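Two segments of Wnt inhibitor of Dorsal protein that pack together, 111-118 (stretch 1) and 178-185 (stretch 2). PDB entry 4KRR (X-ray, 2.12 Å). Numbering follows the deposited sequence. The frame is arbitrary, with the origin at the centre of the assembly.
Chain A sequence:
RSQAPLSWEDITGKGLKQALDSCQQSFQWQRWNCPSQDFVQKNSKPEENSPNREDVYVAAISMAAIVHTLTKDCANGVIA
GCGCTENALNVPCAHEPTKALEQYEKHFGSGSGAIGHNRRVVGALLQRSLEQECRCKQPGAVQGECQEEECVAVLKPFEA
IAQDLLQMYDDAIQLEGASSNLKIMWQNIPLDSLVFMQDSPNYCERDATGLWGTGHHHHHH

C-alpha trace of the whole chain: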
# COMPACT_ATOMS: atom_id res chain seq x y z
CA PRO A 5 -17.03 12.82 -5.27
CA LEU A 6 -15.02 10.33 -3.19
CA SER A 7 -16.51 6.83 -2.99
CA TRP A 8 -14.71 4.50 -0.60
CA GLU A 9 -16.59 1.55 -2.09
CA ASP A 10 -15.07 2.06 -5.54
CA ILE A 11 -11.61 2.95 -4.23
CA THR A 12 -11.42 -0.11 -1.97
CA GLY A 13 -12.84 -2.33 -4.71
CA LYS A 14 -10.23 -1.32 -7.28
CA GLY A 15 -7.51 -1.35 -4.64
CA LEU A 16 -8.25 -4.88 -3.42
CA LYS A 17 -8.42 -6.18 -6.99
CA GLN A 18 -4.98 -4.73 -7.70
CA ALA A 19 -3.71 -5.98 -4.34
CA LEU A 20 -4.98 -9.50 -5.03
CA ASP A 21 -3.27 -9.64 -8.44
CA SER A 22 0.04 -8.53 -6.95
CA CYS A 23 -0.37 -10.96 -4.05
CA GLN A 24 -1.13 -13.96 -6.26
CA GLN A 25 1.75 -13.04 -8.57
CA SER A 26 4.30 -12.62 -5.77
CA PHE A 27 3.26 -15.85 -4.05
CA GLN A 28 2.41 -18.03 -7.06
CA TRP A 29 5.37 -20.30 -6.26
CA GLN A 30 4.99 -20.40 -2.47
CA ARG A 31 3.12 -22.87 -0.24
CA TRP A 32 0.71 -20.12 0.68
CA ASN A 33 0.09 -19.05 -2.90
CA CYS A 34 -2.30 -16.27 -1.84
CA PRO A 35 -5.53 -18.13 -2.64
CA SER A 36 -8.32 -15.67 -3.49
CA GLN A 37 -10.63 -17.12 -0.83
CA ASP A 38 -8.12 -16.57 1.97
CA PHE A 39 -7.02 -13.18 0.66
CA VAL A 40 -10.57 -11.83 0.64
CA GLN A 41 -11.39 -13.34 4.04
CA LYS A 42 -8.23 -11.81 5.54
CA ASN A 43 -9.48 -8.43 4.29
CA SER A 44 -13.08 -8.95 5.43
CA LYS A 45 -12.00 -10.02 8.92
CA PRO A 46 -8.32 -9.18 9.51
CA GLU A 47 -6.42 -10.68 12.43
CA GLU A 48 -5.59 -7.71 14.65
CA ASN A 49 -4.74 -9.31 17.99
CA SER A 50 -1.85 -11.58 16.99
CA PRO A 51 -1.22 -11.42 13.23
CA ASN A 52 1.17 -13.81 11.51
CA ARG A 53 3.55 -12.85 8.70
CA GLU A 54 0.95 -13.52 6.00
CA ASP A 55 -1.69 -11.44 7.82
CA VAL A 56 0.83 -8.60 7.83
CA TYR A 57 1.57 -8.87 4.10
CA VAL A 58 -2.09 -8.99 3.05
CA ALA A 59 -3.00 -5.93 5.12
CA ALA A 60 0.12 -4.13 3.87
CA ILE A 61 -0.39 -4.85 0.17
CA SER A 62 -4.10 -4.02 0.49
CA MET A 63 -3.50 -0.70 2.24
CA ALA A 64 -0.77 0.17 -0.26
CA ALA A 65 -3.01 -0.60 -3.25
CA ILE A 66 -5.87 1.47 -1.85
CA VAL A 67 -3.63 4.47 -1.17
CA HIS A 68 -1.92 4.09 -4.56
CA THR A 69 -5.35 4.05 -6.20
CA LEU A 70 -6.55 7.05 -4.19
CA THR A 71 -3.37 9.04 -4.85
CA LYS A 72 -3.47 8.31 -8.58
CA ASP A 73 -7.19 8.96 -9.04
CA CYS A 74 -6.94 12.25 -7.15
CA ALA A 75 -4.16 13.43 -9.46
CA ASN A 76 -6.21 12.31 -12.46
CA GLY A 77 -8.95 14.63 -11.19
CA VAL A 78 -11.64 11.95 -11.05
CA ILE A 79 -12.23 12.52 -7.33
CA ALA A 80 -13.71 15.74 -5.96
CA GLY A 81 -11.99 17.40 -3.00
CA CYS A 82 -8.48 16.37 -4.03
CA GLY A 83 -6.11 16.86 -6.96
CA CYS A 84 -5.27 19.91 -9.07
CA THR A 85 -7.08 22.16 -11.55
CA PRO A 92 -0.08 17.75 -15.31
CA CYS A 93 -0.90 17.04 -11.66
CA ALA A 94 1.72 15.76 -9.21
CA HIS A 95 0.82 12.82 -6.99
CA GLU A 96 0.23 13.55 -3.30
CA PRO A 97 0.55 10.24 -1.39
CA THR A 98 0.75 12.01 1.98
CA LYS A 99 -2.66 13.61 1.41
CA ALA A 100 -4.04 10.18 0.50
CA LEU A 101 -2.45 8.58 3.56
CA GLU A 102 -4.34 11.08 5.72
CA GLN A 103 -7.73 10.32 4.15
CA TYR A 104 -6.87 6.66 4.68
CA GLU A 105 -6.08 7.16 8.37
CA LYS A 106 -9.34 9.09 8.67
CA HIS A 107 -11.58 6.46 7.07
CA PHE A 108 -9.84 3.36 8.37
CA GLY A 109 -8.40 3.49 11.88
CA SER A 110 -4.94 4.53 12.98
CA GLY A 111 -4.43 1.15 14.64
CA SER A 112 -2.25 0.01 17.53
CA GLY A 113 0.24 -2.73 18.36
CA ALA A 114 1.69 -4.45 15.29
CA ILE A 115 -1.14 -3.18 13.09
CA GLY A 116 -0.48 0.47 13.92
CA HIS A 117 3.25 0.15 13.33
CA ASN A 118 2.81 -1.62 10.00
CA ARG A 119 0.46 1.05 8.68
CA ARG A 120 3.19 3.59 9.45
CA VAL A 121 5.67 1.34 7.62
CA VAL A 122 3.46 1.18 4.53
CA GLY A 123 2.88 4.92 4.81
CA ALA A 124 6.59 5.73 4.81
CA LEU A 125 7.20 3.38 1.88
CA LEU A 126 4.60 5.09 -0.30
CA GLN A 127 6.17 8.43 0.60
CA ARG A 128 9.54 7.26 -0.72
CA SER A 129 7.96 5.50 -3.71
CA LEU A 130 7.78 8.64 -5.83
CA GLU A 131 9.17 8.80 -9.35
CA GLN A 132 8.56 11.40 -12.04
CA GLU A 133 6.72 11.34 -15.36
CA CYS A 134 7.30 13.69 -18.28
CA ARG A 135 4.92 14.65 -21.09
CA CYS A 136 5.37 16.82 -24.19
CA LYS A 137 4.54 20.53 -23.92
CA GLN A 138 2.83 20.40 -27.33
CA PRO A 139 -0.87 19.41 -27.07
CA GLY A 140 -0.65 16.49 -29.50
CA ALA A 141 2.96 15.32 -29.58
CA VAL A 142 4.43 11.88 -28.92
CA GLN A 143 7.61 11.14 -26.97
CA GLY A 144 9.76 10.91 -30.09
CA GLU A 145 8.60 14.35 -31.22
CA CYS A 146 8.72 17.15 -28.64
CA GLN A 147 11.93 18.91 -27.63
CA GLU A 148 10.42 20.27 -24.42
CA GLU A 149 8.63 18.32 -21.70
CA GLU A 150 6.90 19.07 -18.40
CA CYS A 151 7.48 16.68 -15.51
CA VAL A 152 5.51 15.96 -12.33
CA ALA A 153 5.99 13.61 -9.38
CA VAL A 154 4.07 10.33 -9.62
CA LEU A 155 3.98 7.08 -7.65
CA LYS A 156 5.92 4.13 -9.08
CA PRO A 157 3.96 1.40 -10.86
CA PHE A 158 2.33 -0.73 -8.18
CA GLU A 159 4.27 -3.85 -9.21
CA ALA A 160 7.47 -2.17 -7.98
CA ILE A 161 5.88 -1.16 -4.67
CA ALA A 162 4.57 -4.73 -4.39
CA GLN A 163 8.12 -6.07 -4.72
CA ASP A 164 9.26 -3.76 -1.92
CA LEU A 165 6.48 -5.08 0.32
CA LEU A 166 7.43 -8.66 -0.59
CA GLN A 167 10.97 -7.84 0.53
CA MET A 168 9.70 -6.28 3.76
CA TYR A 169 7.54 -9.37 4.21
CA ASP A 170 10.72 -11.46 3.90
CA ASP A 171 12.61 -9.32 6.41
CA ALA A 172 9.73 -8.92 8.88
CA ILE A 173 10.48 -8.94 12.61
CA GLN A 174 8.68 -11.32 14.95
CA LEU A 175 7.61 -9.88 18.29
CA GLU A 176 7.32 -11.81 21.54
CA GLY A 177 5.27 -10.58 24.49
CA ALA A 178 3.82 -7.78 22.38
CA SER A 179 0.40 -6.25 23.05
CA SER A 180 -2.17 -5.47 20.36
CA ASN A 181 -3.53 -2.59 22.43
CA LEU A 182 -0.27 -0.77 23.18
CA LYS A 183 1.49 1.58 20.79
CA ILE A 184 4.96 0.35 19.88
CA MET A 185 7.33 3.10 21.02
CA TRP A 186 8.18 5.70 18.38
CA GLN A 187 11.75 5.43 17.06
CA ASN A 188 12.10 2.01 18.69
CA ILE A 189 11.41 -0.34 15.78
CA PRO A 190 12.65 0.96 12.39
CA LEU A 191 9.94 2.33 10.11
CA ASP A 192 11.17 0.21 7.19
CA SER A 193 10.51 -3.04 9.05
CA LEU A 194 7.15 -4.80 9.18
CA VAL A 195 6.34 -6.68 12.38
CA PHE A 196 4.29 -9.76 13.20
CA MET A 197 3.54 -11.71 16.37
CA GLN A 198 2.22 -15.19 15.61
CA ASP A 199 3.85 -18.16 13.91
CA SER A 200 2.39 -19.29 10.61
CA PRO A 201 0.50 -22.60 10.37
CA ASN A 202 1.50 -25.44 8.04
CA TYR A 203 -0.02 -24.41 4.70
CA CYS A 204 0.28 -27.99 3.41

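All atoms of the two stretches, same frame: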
# COMPACT_ATOMS: atom_id res chain seq x y z
N GLY A 111 -4.95 2.43 14.20
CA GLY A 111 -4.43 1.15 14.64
C GLY A 111 -3.51 1.24 15.84
O GLY A 111 -3.12 2.33 16.27
N SER A 112 -3.17 0.08 16.40
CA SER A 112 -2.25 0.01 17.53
C SER A 112 -1.50 -1.31 17.45
O SER A 112 -1.76 -2.12 16.56
CB SER A 112 -3.01 0.12 18.85
OG SER A 112 -2.12 0.22 19.95
N GLY A 113 -0.57 -1.52 18.37
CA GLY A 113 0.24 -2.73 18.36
C GLY A 113 0.99 -2.91 17.05
O GLY A 113 1.54 -1.95 16.51
N ALA A 114 1.00 -4.13 16.54
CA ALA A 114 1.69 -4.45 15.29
C ALA A 114 0.99 -3.79 14.11
O ALA A 114 1.65 -3.30 13.19
CB ALA A 114 1.75 -5.96 15.10
N ILE A 115 -0.34 -3.78 14.14
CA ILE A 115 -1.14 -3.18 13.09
C ILE A 115 -0.80 -1.70 12.89
O ILE A 115 -0.55 -1.27 11.76
CB ILE A 115 -2.65 -3.30 13.39
CG1 ILE A 115 -3.04 -4.78 13.49
CG2 ILE A 115 -3.47 -2.60 12.32
CD1 ILE A 115 -2.81 -5.56 12.22
N GLY A 116 -0.78 -0.95 13.98
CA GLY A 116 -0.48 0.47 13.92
C GLY A 116 0.90 0.75 13.36
O GLY A 116 1.07 1.65 12.53
N HIS A 117 1.88 -0.03 13.79
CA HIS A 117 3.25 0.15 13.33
C HIS A 117 3.37 -0.13 11.84
O HIS A 117 4.04 0.60 11.12
CB HIS A 117 4.21 -0.76 14.10
CG HIS A 117 5.60 -0.77 13.55
ND1 HIS A 117 6.49 0.25 13.78
CD2 HIS A 117 6.24 -1.68 12.78
CE1 HIS A 117 7.63 -0.03 13.17
NE2 HIS A 117 7.51 -1.19 12.56
N ASN A 118 2.72 -1.20 11.40
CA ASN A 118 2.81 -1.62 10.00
C ASN A 118 2.16 -0.62 9.05
O ASN A 118 2.62 -0.45 7.92
CB ASN A 118 2.22 -3.02 9.81
CG ASN A 118 3.07 -4.10 10.45
OD1 ASN A 118 4.26 -3.91 10.67
ND2 ASN A 118 2.45 -5.24 10.76
N ALA A 178 4.39 -9.04 22.85
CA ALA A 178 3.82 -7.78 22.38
C ALA A 178 2.32 -7.70 22.65
O ALA A 178 1.63 -8.72 22.69
CB ALA A 178 4.10 -7.58 20.90
N SER A 179 1.82 -6.49 22.85
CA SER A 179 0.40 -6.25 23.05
C SER A 179 -0.23 -5.61 21.81
O SER A 179 0.39 -4.78 21.15
CB SER A 179 0.16 -5.36 24.26
OG SER A 179 -1.20 -4.98 24.34
N SER A 180 -1.46 -6.00 21.51
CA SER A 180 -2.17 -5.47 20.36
C SER A 180 -2.87 -4.16 20.70
O SER A 180 -3.44 -3.50 19.83
CB SER A 180 -3.19 -6.49 19.86
OG SER A 180 -4.17 -6.76 20.85
N ASN A 181 -2.84 -3.78 21.97
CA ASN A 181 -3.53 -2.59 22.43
C ASN A 181 -2.57 -1.46 22.80
O ASN A 181 -2.99 -0.33 23.03
CB ASN A 181 -4.43 -2.92 23.62
CG ASN A 181 -5.29 -4.15 23.38
OD1 ASN A 181 -5.26 -5.10 24.16
ND2 ASN A 181 -6.03 -4.15 22.28
N LEU A 182 -1.28 -1.77 22.84
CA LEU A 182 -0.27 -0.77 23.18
C LEU A 182 0.47 -0.28 21.94
O LEU A 182 0.80 -1.07 21.06
CB LEU A 182 0.72 -1.33 24.21
CG LEU A 182 0.11 -1.75 25.55
CD1 LEU A 182 1.18 -2.31 26.47
CD2 LEU A 182 -0.62 -0.59 26.20
N LYS A 183 0.72 1.02 21.88
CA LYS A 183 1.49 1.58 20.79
C LYS A 183 2.95 1.18 20.95
O LYS A 183 3.54 1.36 22.01
CB LYS A 183 1.37 3.11 20.77
CG LYS A 183 2.43 3.80 19.92
CD LYS A 183 2.30 5.31 19.99
CE LYS A 183 3.50 6.00 19.36
NZ LYS A 183 3.71 5.60 17.95
N ILE A 184 3.53 0.63 19.89
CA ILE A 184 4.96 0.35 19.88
C ILE A 184 5.69 1.68 19.89
O ILE A 184 5.37 2.57 19.09
CB ILE A 184 5.37 -0.47 18.65
CG1 ILE A 184 4.64 -1.81 18.64
CG2 ILE A 184 6.88 -0.68 18.63
CD1 ILE A 184 5.02 -2.71 17.49
N MET A 185 6.64 1.83 20.81
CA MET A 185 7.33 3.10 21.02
C MET A 185 7.88 3.70 19.73
O MET A 185 8.47 2.99 18.91
CB MET A 185 8.45 2.94 22.05
CG MET A 185 9.12 4.24 22.45
SD MET A 185 10.31 4.04 23.79
CE MET A 185 11.56 3.04 22.99
O HOH W 1 2.05 0.80 17.39

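This is a small, backbone-dominated contact, burying 278 Å² counting both sides, in which an irregular segment packs its backbone against the loop and helix of stretch 1 and adds one aliphatic side chain to one weak hydrogen bond, a CA-H...O contact and one water bridge. Stretch 1 passes from a loop at Gly111 and Ser112 into a helix that runs on beyond Asn118, with backbone bonds from Gly116 N to Ser112 O (3.0 Å) and from Asn118 N to Ala114 O (3.0 Å). Stretch 2 has no regular secondary structure. The closest CA atoms across the contact are those of Gly113 and Ser180, 4.2 Å apart.

Gly113 is the pivot of the packing. Gly113 N donates a weak hydrogen bond to Leu182 O, 3.1 Å away, with an angle of 128° at the hydrogen. The same carbonyl accepts a CA-H...O contact, Gly113 CA to Leu182 O at 3.2 Å, so one oxygen meets two neighbouring donors of one residue. Glycine suits this place for two reasons. Its phi of 57° and psi of -137° include a positive phi that glycine adopts readily, and a CB built on it would point toward stretch 2, clashing with Ser180 CA at 2.8 Å and Ser179 O at 2.9 Å. Without that atom, Gly113 CA can approach Ser179 O to 3.5 Å.

Just before it, Ser112 directs its CB toward the partner, and its t rotamer sets the hydroxyl among backbone atoms of the opposing loop. Ser112 OG lies 3.2 Å from Asn181 O and 3.3 Å from Leu182 C. A small polar side chain fits here, being short enough to enter a region lined by peptide groups and polar enough to be at ease beside a carbonyl.

Stretch 2 answers largely with main chain, since the CB atoms of Ser180, Asn181, Leu182 and Lys183 all point away from stretch 1. The loop is also braced internally: Asn181 N donates to Ser179 OG at 3.1 Å with a nearly straight angle of 164°, a side-chain hydroxyl thus serving a backbone amide that has no helix or strand to satisfy it.

Ile184 supplies the hydrophobic part and, with 61 Å² covered, the largest share of any residue. The CA-to-CB bond of Ile184 points toward stretch 1, and its chi angles (m, t) place Ile184 CD1 3.7 Å from Gly113 O, 4.0 Å from His117 CB and 4.4 Å from Ala114 CA. Gly113 and His117 are four residues apart, so one methyl can touch both across a helical turn, and the aliphatic CB of His117 offers it a nonpolar surface. Water 1 bridges the backbones, donating to Gly113 O (2.9 Å from the water oxygen) and accepting from Ile184 N (also 2.9 Å from that oxygen).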